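PDB 1Y7U: acyl-CoA hydrolase, which probably hydrolyses the thioester bond of long-chain fatty acyl-CoAs to give free fatty acid and coenzyme A, and also binds calcium. Local coordinates for residues Phe122-Lys127 with Val132-Val137; Ile52-Ser55 with Glu61-Thr64; Phe87-Gly92 with Arg149-Arg154. All coordinates share one frame; numbering follows the deposited sequence.

Contact 1: residues Phe122-Lys127 with Val132-Val137; sequences FVALSK and VPVPRV. With COA (coenzyme A), chain F.
V132 and A124 meet through one backbone hydrogen bond, from V132 N to A124 O (2.9 Å), and small aliphatic groups close around it. The bond is bent, with an N-H...O angle of 145°, and the donor stands above the plane of the carbonyl, 37° out of it. V132 follows the turn beyond the end of strand 112-125, so this bond ties the returning chain back to the strand it has just left.

Two valines carry the side-chain part of the contact, each with its CG2 branch. In V132, CG1 lies opposite the backbone N (chi1 163°), which leaves CG2 beside that nitrogen and directed at S126, where it rests 3.6 Å from S126 CB. CB and the backbone N of S126 take this methyl, while the hydroxyl turns to the intervening turn, where OG is hydrogen-bonded to N130 N and E128 OE2. V134 likewise has CG2 anti to its carbonyl carbon, and this branch approaches the methyl of A124, 3.5 Å from A124 CB. That methyl also lies 3.7 Å from V132 O, so A124 is met by successive parts of the returning chain.

V123, just before A124 in the strand, sends its side chain to coenzyme A instead. CG2 of V123 makes a van der Waals contact with the ribose, 3.6 Å from the ring oxygen O4B and with C1B beside it.

The strand segment is an inner part of the hotdog-fold sheet, with backbone bonds from F122 to M96 and A124 to T94 on one flank, and from V123 to V63 and L125 to E61 on the other. V134 is backbone-bonded to R93 and its side chain packs on H57 of helix 39-58, while A124 also touches C62 of strand 61-71.

Contact 2: residues Ile52-Ser55 with Glu61-Thr64; sequences ISAS and ECVT. With COA (coenzyme A), chain F.
S55 OG has several polar neighbours, while the backbone N of the same residue lies 4.3 Å from C62 SG across the contact. The hydroxyl is hydrogen-bonded to S51 O one turn earlier in the helix, has I52 O close by as an undecided alternative, and meets R25 NH2 of a third subunit in a weak hydrogen bond. With OG placed between the backbone N and the carbonyl carbon (chi1 53°), it is folded back onto its own helix and leaves the packing against the strand to other atoms.

That packing belongs to A54 and C62. The thiol reaches across from the strand and its SG sits 3.9 Å from A54 O. The same sulfur is 4.0 Å from A54 CB, so it rests alongside both the methyl and the carbonyl of a single residue. A54 O itself is hydrogen-bonded to S58 OG further along the helix.

This is the packing expected of the hotdog fold, in which a long helix, here 39-58, is wrapped by an antiparallel sheet; C62 faces the helix, and V63 next to it faces the other way, to coenzyme A.

There both V63 methyls lie against C6P and C5P of the pantetheine arm, with CG2 3.6 Å from C5P. One residue on, the pantetheine amide N4P of coenzyme A donates a hydrogen bond to T64 O (3.2 Å, N-H...O angle 153°), near the thiol end of the arm. F72 O and D71 OD1 of a second subunit hold the same coenzyme A, and T36 of that subunit packs on V63.

Contact 3: residues Phe87-Gly92 with Arg149-Arg154; sequences FVIWTG and RIAVLR
The contact of I89 and W90 with A151 and V152 is apolar helix-on-sheet packing in a hotdog fold, made on the sheet face that receives helix 142-170, while V88 and T91 of the same strand pack on H57 of helix 39-58. A classic beta bulge underlies it. I89 and W90 both face E97 of the neighbouring strand and both are backbone-bonded to it, and as a result these consecutive residues each direct CB toward the helix. The short axes of strand 87-91 and helix 149-154 come within 7.6 Å and cross at -56°, and A151, whose CA is nearest that of W90, lies at the approach.

A151 CB touches both strand side chains, 3.3 Å from I89 CD1 and 3.7 Å from W90 CB. F119 of strand 112-125 borders both I89 and A151.

W90 extends beyond this point along the helix, touching A155 and R158; the latter belongs to the coenzyme A pocket. The W90 ring, with CG opposite the backbone N (chi1 177°), crosses the V152 side chain at about a right angle and takes V152 CG2 at its edge, 3.8 Å from CD1 of W90.

How the contacts relate
Contact 2 is the buried one, while contacts 1 and 3 are only partly buried and contact 1 lies furthest from the centre of the chain. Contacts 1 and 2 use neighbouring strands of one sheet, 112-125 and 61-71, and the F122 side chain of the first packs on T64 of the second. Their chemistry nevertheless differs: contact 1 rests on a backbone hydrogen bond between the strand end and the returning chain, whereas contact 2 presses a thiol onto a helix. Contact 3 is purely apolar across its segments and covers the other face of the same sheet with a different helix; it meets contact 1 where V137 packs on T91.

Contact 1: residues Phe122-Lys127 with Val132-Val137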
loop_
_atom_site.group_PDB
_atom_site.type_symbol
_atom_site.label_atom_id
_atom_site.label_comp_id
_atom_site.label_asym_id
_atom_site.label_seq_id
_atom_site.Cartn_x
_atom_site.Cartn_y
_atom_site.Cartn_z
ATOM N N PHE A 122 10.043 20.807 12.823
ATOM C CA PHE A 122 9.787 21.124 11.421
ATOM C C PHE A 122 10.271 22.533 11.078
ATOM O O PHE A 122 10.277 23.421 11.930
ATOM C CB PHE A 122 8.288 21.021 11.105
ATOM C CG PHE A 122 7.771 19.607 11.017
ATOM C CD1 PHE A 122 7.370 18.926 12.162
ATOM C CD2 PHE A 122 7.709 18.953 9.792
ATOM C CE1 PHE A 122 6.914 17.613 12.087
ATOM C CE2 PHE A 122 7.257 17.646 9.704
ATOM C CZ PHE A 122 6.858 16.972 10.854
ATOM N N VAL A 123 10.683 22.734 9.830
ATOM C CA VAL A 123 11.142 24.042 9.372
ATOM C C VAL A 123 10.311 24.469 8.172
ATOM O O VAL A 123 10.230 23.751 7.172
ATOM C CB VAL A 123 12.622 24.019 8.930
ATOM C CG1 VAL A 123 12.994 25.358 8.293
ATOM C CG2 VAL A 123 13.517 23.732 10.117
ATOM N N ALA A 124 9.697 25.643 8.270
ATOM C CA ALA A 124 8.875 26.155 7.180
ATOM C C ALA A 124 9.776 26.676 6.070
ATOM O O ALA A 124 10.707 27.437 6.321
ATOM C CB ALA A 124 7.964 27.262 7.690
ATOM N N LEU A 125 9.505 26.260 4.842
ATOM C CA LEU A 125 10.317 26.699 3.721
ATOM C C LEU A 125 9.555 27.432 2.623
ATOM O O LEU A 125 8.364 27.203 2.398
ATOM C CB LEU A 125 11.060 25.507 3.124
ATOM C CG LEU A 125 12.095 24.867 4.051
ATOM C CD1 LEU A 125 12.958 23.875 3.277
ATOM C CD2 LEU A 125 12.969 25.957 4.644
ATOM N N SER A 126 10.259 28.333 1.950
ATOM C CA SER A 126 9.680 29.098 0.858
ATOM C C SER A 126 9.806 28.233 -0.382
ATOM O O SER A 126 10.575 27.265 -0.396
ATOM C CB SER A 126 10.454 30.397 0.651
ATOM O OG SER A 126 11.786 30.138 0.234
ATOM N N LYS A 127 9.066 28.588 -1.426
ATOM C CA LYS A 127 9.102 27.827 -2.667
ATOM C C LYS A 127 10.519 27.586 -3.190
ATOM O O LYS A 127 10.715 26.760 -4.075
ATOM C CB LYS A 127 8.251 28.520 -3.728
ATOM C CG LYS A 127 6.834 28.790 -3.260
ATOM C CD LYS A 127 5.947 29.294 -4.387
ATOM C CE LYS A 127 5.471 28.153 -5.276
ATOM N NZ LYS A 127 4.589 27.207 -4.533
ATOM N N VAL A 132 11.454 30.238 6.409
ATOM C CA VAL A 132 10.539 31.367 6.466
ATOM C C VAL A 132 9.896 31.556 7.838
ATOM O O VAL A 132 9.460 30.596 8.468
ATOM C CB VAL A 132 9.428 31.192 5.402
ATOM C CG1 VAL A 132 8.248 32.108 5.693
ATOM C CG2 VAL A 132 9.993 31.489 4.038
ATOM N N PRO A 133 9.821 32.807 8.313
ATOM C CA PRO A 133 9.215 33.070 9.621
ATOM C C PRO A 133 7.882 32.342 9.832
ATOM O O PRO A 133 7.102 32.135 8.901
ATOM C CB PRO A 133 9.083 34.596 9.644
ATOM C CG PRO A 133 9.093 34.980 8.182
ATOM C CD PRO A 133 10.137 34.065 7.621
ATOM N N VAL A 134 7.642 31.970 11.082
ATOM C CA VAL A 134 6.461 31.220 11.487
ATOM C C VAL A 134 5.777 31.879 12.682
ATOM O O VAL A 134 6.435 32.436 13.549
ATOM C CB VAL A 134 6.895 29.786 11.869
ATOM C CG1 VAL A 134 5.977 29.212 12.934
ATOM C CG2 VAL A 134 6.913 28.916 10.634
ATOM N N PRO A 135 4.443 31.806 12.754
ATOM C CA PRO A 135 3.729 32.417 13.881
ATOM C C PRO A 135 4.304 31.965 15.222
ATOM O O PRO A 135 5.089 31.027 15.281
ATOM C CB PRO A 135 2.294 31.934 13.681
ATOM C CG PRO A 135 2.187 31.820 12.202
ATOM C CD PRO A 135 3.501 31.161 11.828
ATOM N N ARG A 136 3.918 32.640 16.296
ATOM C CA ARG A 136 4.397 32.275 17.619
ATOM C C ARG A 136 3.311 31.387 18.200
ATOM O O ARG A 136 2.150 31.527 17.833
ATOM C CB ARG A 136 4.587 33.528 18.481
ATOM C CG ARG A 136 5.218 33.264 19.843
ATOM C CD ARG A 136 5.421 34.554 20.645
ATOM N NE ARG A 136 5.934 34.297 21.995
ATOM C CZ ARG A 136 7.132 33.779 22.271
ATOM N NH1 ARG A 136 7.967 33.455 21.292
ATOM N NH2 ARG A 136 7.492 33.575 23.532
ATOM N N VAL A 137 3.677 30.461 19.077
ATOM C CA VAL A 137 2.678 29.586 19.679
ATOM C C VAL A 137 2.312 30.160 21.028
ATOM O O VAL A 137 3.135 30.797 21.676
ATOM C CB VAL A 137 3.210 28.164 19.972
ATOM C CG1 VAL A 137 2.056 27.219 20.200
ATOM C CG2 VAL A 137 4.067 27.682 18.865
HETATM N N1A COA F . 17.188 19.870 14.561
HETATM C C2A COA F . 16.296 20.794 14.983
HETATM N N3A COA F . 16.204 21.992 14.346
HETATM C C4A COA F . 16.981 22.260 13.318
HETATM C C5A COA F . 17.846 21.329 12.863
HETATM C C6A COA F . 17.967 20.102 13.482
HETATM N N6A COA F . 18.557 19.054 12.911
HETATM N N7A COA F . 18.468 21.864 11.847
HETATM C C8A COA F . 18.001 23.068 11.630
HETATM N N9A COA F . 17.094 23.349 12.546
HETATM C C1B COA F . 16.298 24.580 12.558
HETATM C C2B COA F . 16.727 25.620 13.561
HETATM O O2B COA F . 15.924 25.445 14.695
HETATM C C3B COA F . 16.441 26.958 12.918
HETATM O O3B COA F . 15.381 27.422 13.651
HETATM P P3B COA F . 14.931 28.837 13.970
HETATM O O7A COA F . 13.622 28.707 14.406
HETATM O O8A COA F . 14.927 29.821 12.984
HETATM O O9A COA F . 15.615 29.322 15.065
HETATM C C4B COA F . 15.958 26.544 11.558
HETATM O O4B COA F . 16.481 25.277 11.372
HETATM C C5B COA F . 16.449 27.384 10.425
HETATM O O5B COA F . 17.601 26.791 9.889
HETATM P P1A COA F . 18.659 27.555 8.975
HETATM O O1A COA F . 19.985 27.611 9.597
HETATM O O2A COA F . 18.234 28.928 8.713
HETATM O O3A COA F . 18.859 26.724 7.641
HETATM P P2A COA F . 19.081 25.166 7.435
HETATM O O4A COA F . 20.041 24.567 8.372
HETATM O O5A COA F . 19.563 25.033 6.084
HETATM O O6A COA F . 17.666 24.466 7.565
HETATM C CBP COA F . 17.674 22.034 7.187
HETATM C CCP COA F . 17.154 23.408 6.784
HETATM C CDP COA F . 19.065 22.070 7.766
HETATM C CEP COA F . 16.768 21.438 8.231
HETATM C CAP COA F . 17.947 21.225 5.918
HETATM O OAP COA F . 19.326 21.009 5.743
HETATM C C9P COA F . 17.013 20.250 5.284
HETATM O O9P COA F . 16.281 20.646 4.186
HETATM N N8P COA F . 16.911 19.057 5.776
HETATM C C7P COA F . 15.676 18.344 5.770
HETATM C C6P COA F . 14.833 18.465 4.516
HETATM C C5P COA F . 13.958 17.278 4.277
HETATM O O5P COA F . 13.583 16.994 3.120
HETATM N N4P COA F . 13.631 16.582 5.333
HETATM C C3P COA F . 13.282 15.214 5.222
HETATM C C2P COA F . 14.536 14.405 5.068
HETATM S S1P COA F . 14.660 13.716 3.455
#

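Contact 2: residues Ile52-Ser55 with Glu61-Thr64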
loop_
_atom_site.group_PDB
_atom_site.type_symbol
_atom_site.label_atom_id
_atom_site.label_comp_id
_atom_site.label_asym_id
_atom_site.label_seq_id
_atom_site.Cartn_x
_atom_site.Cartn_y
_atom_site.Cartn_z
ATOM N N ILE A 52 1.351 17.642 9.707
ATOM C CA ILE A 52 0.077 18.300 9.458
ATOM C C ILE A 52 -0.057 19.453 10.441
ATOM O O ILE A 52 -0.492 20.538 10.068
ATOM C CB ILE A 52 -1.111 17.326 9.622
ATOM C CG1 ILE A 52 -1.065 16.264 8.518
ATOM C CG2 ILE A 52 -2.427 18.089 9.562
ATOM C CD1 ILE A 52 -2.133 15.211 8.628
ATOM N N SER A 53 0.323 19.222 11.694
ATOM C CA SER A 53 0.262 20.276 12.703
ATOM C C SER A 53 1.175 21.412 12.259
ATOM O O SER A 53 0.825 22.582 12.351
ATOM C CB SER A 53 0.731 19.764 14.068
ATOM O OG SER A 53 -0.223 18.904 14.668
ATOM N N ALA A 54 2.352 21.057 11.773
ATOM C CA ALA A 54 3.300 22.051 11.325
ATOM C C ALA A 54 2.694 22.954 10.257
ATOM O O ALA A 54 2.803 24.169 10.343
ATOM C CB ALA A 54 4.550 21.372 10.790
ATOM N N SER A 55 2.043 22.378 9.253
ATOM C CA SER A 55 1.475 23.208 8.203
ATOM C C SER A 55 0.211 23.951 8.627
ATOM O O SER A 55 -0.079 25.026 8.106
ATOM C CB SER A 55 1.218 22.377 6.954
ATOM O OG SER A 55 0.455 21.243 7.271
ATOM N N GLU A 61 4.582 25.239 3.566
ATOM C CA GLU A 61 4.962 23.885 3.206
ATOM C C GLU A 61 6.152 23.554 4.102
ATOM O O GLU A 61 7.221 24.136 3.952
ATOM C CB GLU A 61 5.370 23.822 1.733
ATOM C CG GLU A 61 5.203 25.138 0.982
ATOM C CD GLU A 61 5.470 25.007 -0.507
ATOM O OE1 GLU A 61 4.766 24.217 -1.167
ATOM O OE2 GLU A 61 6.380 25.694 -1.017
ATOM N N CYS A 62 5.968 22.623 5.031
ATOM C CA CYS A 62 7.045 22.275 5.947
ATOM C C CYS A 62 7.835 21.021 5.631
ATOM O O CYS A 62 7.419 20.173 4.850
ATOM C CB CYS A 62 6.500 22.187 7.362
ATOM S SG CYS A 62 5.870 23.768 7.927
ATOM N N VAL A 63 8.990 20.929 6.274
ATOM C CA VAL A 63 9.924 19.822 6.115
ATOM C C VAL A 63 10.334 19.358 7.517
ATOM O O VAL A 63 10.443 20.165 8.437
ATOM C CB VAL A 63 11.163 20.308 5.346
ATOM C CG1 VAL A 63 12.410 20.027 6.143
ATOM C CG2 VAL A 63 11.217 19.665 3.988
ATOM N N THR A 64 10.573 18.070 7.694
ATOM C CA THR A 64 10.947 17.598 9.020
ATOM C C THR A 64 12.451 17.653 9.242
ATOM O O THR A 64 13.223 17.035 8.515
ATOM C CB THR A 64 10.368 16.166 9.310
ATOM O OG1 THR A 64 11.208 15.484 10.247
ATOM C CG2 THR A 64 10.230 15.361 8.049
HETATM N N1A COA F . 17.188 19.870 14.561
HETATM C C2A COA F . 16.296 20.794 14.983
HETATM N N3A COA F . 16.204 21.992 14.346
HETATM C C4A COA F . 16.981 22.260 13.318
HETATM C C5A COA F . 17.846 21.329 12.863
HETATM C C6A COA F . 17.967 20.102 13.482
HETATM N N6A COA F . 18.557 19.054 12.911
HETATM N N7A COA F . 18.468 21.864 11.847
HETATM C C8A COA F . 18.001 23.068 11.630
HETATM N N9A COA F . 17.094 23.349 12.546
HETATM C C1B COA F . 16.298 24.580 12.558
HETATM C C2B COA F . 16.727 25.620 13.561
HETATM O O2B COA F . 15.924 25.445 14.695
HETATM C C3B COA F . 16.441 26.958 12.918
HETATM O O3B COA F . 15.381 27.422 13.651
HETATM P P3B COA F . 14.931 28.837 13.970
HETATM O O7A COA F . 13.622 28.707 14.406
HETATM O O8A COA F . 14.927 29.821 12.984
HETATM O O9A COA F . 15.615 29.322 15.065
HETATM C C4B COA F . 15.958 26.544 11.558
HETATM O O4B COA F . 16.481 25.277 11.372
HETATM C C5B COA F . 16.449 27.384 10.425
HETATM O O5B COA F . 17.601 26.791 9.889
HETATM P P1A COA F . 18.659 27.555 8.975
HETATM O O1A COA F . 19.985 27.611 9.597
HETATM O O2A COA F . 18.234 28.928 8.713
HETATM O O3A COA F . 18.859 26.724 7.641
HETATM P P2A COA F . 19.081 25.166 7.435
HETATM O O4A COA F . 20.041 24.567 8.372
HETATM O O5A COA F . 19.563 25.033 6.084
HETATM O O6A COA F . 17.666 24.466 7.565
HETATM C CBP COA F . 17.674 22.034 7.187
HETATM C CCP COA F . 17.154 23.408 6.784
HETATM C CDP COA F . 19.065 22.070 7.766
HETATM C CEP COA F . 16.768 21.438 8.231
HETATM C CAP COA F . 17.947 21.225 5.918
HETATM O OAP COA F . 19.326 21.009 5.743
HETATM C C9P COA F . 17.013 20.250 5.284
HETATM O O9P COA F . 16.281 20.646 4.186
HETATM N N8P COA F . 16.911 19.057 5.776
HETATM C C7P COA F . 15.676 18.344 5.770
HETATM C C6P COA F . 14.833 18.465 4.516
HETATM C C5P COA F . 13.958 17.278 4.277
HETATM O O5P COA F . 13.583 16.994 3.120
HETATM N N4P COA F . 13.631 16.582 5.333
HETATM C C3P COA F . 13.282 15.214 5.222
HETATM C C2P COA F . 14.536 14.405 5.068
HETATM S S1P COA F . 14.660 13.716 3.455
#

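Contact 3: residues Phe87-Gly92 with Arg149-Arg154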
loop_
_atom_site.group_PDB
_atom_site.type_symbol
_atom_site.label_atom_id
_atom_site.label_comp_id
_atom_site.label_asym_id
_atom_site.label_seq_id
_atom_site.Cartn_x
_atom_site.Cartn_y
_atom_site.Cartn_z
ATOM N N PHE A 87 0.430 18.710 18.344
ATOM C CA PHE A 87 0.245 20.145 18.256
ATOM C C PHE A 87 1.598 20.801 18.433
ATOM O O PHE A 87 2.518 20.213 18.999
ATOM C CB PHE A 87 -0.738 20.654 19.315
ATOM C CG PHE A 87 -0.520 20.076 20.672
ATOM C CD1 PHE A 87 -1.176 18.907 21.056
ATOM C CD2 PHE A 87 0.368 20.673 21.562
ATOM C CE1 PHE A 87 -0.948 18.336 22.302
ATOM C CE2 PHE A 87 0.601 20.113 22.806
ATOM C CZ PHE A 87 -0.054 18.943 23.178
ATOM N N VAL A 88 1.720 22.008 17.910
ATOM C CA VAL A 88 2.949 22.770 18.012
ATOM C C VAL A 88 2.982 23.369 19.415
ATOM O O VAL A 88 1.960 23.862 19.884
ATOM C CB VAL A 88 2.926 23.907 16.979
ATOM C CG1 VAL A 88 4.183 24.737 17.069
ATOM C CG2 VAL A 88 2.760 23.325 15.597
ATOM N N ILE A 89 4.115 23.308 20.109
ATOM C CA ILE A 89 4.173 23.920 21.434
ATOM C C ILE A 89 5.276 24.937 21.540
ATOM O O ILE A 89 5.151 25.900 22.282
ATOM C CB ILE A 89 4.434 22.944 22.578
ATOM C CG1 ILE A 89 4.954 21.635 22.016
ATOM C CG2 ILE A 89 3.206 22.844 23.476
ATOM C CD1 ILE A 89 5.872 20.952 22.952
ATOM N N TRP A 90 6.367 24.722 20.821
ATOM C CA TRP A 90 7.476 25.653 20.875
ATOM C C TRP A 90 7.784 26.132 19.474
ATOM O O TRP A 90 7.695 25.362 18.529
ATOM C CB TRP A 90 8.700 24.959 21.466
ATOM C CG TRP A 90 9.943 25.809 21.517
ATOM C CD1 TRP A 90 10.406 26.530 22.584
ATOM C CD2 TRP A 90 10.881 26.021 20.455
ATOM N NE1 TRP A 90 11.574 27.170 22.250
ATOM C CE2 TRP A 90 11.886 26.876 20.950
ATOM C CE3 TRP A 90 10.966 25.572 19.134
ATOM C CZ2 TRP A 90 12.965 27.291 20.171
ATOM C CZ3 TRP A 90 12.040 25.986 18.358
ATOM C CH2 TRP A 90 13.025 26.838 18.880
ATOM N N THR A 91 8.132 27.405 19.332
ATOM C CA THR A 91 8.484 27.927 18.019
ATOM C C THR A 91 9.733 28.760 18.063
ATOM O O THR A 91 9.999 29.454 19.039
ATOM C CB THR A 91 7.383 28.811 17.391
ATOM O OG1 THR A 91 6.852 29.718 18.370
ATOM C CG2 THR A 91 6.297 27.949 16.796
ATOM N N GLY A 92 10.505 28.661 16.991
ATOM C CA GLY A 92 11.717 29.437 16.860
ATOM C C GLY A 92 11.275 30.556 15.951
ATOM O O GLY A 92 10.133 30.992 16.028
ATOM N N ARG A 149 7.448 23.945 28.489
ATOM C CA ARG A 149 8.653 24.094 29.302
ATOM C C ARG A 149 9.632 23.010 28.868
ATOM O O ARG A 149 10.811 23.271 28.612
ATOM C CB ARG A 149 8.312 23.910 30.779
ATOM C CG ARG A 149 8.946 24.916 31.729
ATOM C CD ARG A 149 10.432 24.684 31.971
ATOM N NE ARG A 149 11.262 25.710 31.338
ATOM C CZ ARG A 149 12.566 25.875 31.563
ATOM N NH1 ARG A 149 13.208 25.089 32.414
ATOM N NH2 ARG A 149 13.237 26.826 30.922
ATOM N N ILE A 150 9.131 21.786 28.785
ATOM C CA ILE A 150 9.950 20.660 28.376
ATOM C C ILE A 150 10.470 20.882 26.968
ATOM O O ILE A 150 11.638 20.615 26.679
ATOM C CB ILE A 150 9.150 19.344 28.422
ATOM C CG1 ILE A 150 8.767 19.039 29.872
ATOM C CG2 ILE A 150 9.965 18.210 27.810
ATOM C CD1 ILE A 150 8.001 17.756 30.072
ATOM N N ALA A 151 9.607 21.378 26.089
ATOM C CA ALA A 151 10.009 21.636 24.714
ATOM C C ALA A 151 11.133 22.663 24.689
ATOM O O ALA A 151 12.040 22.578 23.868
ATOM C CB ALA A 151 8.829 22.134 23.915
ATOM N N VAL A 152 11.069 23.635 25.594
ATOM C CA VAL A 152 12.092 24.675 25.686
ATOM C C VAL A 152 13.461 24.055 25.968
ATOM O O VAL A 152 14.468 24.438 25.357
ATOM C CB VAL A 152 11.755 25.697 26.814
ATOM C CG1 VAL A 152 12.932 26.611 27.065
ATOM C CG2 VAL A 152 10.536 26.527 26.423
ATOM N N LEU A 153 13.490 23.096 26.889
ATOM C CA LEU A 153 14.732 22.422 27.254
ATOM C C LEU A 153 15.252 21.506 26.164
ATOM O O LEU A 153 16.458 21.374 25.987
ATOM C CB LEU A 153 14.548 21.627 28.545
ATOM C CG LEU A 153 14.289 22.532 29.749
ATOM C CD1 LEU A 153 13.844 21.736 30.949
ATOM C CD2 LEU A 153 15.554 23.296 30.044
ATOM N N ARG A 154 14.333 20.883 25.436
ATOM C CA ARG A 154 14.684 19.979 24.349
ATOM C C ARG A 154 15.239 20.761 23.166
ATOM O O ARG A 154 16.059 20.256 22.397
ATOM C CB ARG A 154 13.443 19.201 23.898
ATOM C CG ARG A 154 12.942 18.179 24.903
ATOM C CD ARG A 154 13.684 16.863 24.761
ATOM N NE ARG A 154 15.128 17.033 24.834
ATOM C CZ ARG A 154 16.002 16.061 24.606
ATOM N NH1 ARG A 154 15.581 14.845 24.289
ATOM N NH2 ARG A 154 17.302 16.305 24.690
#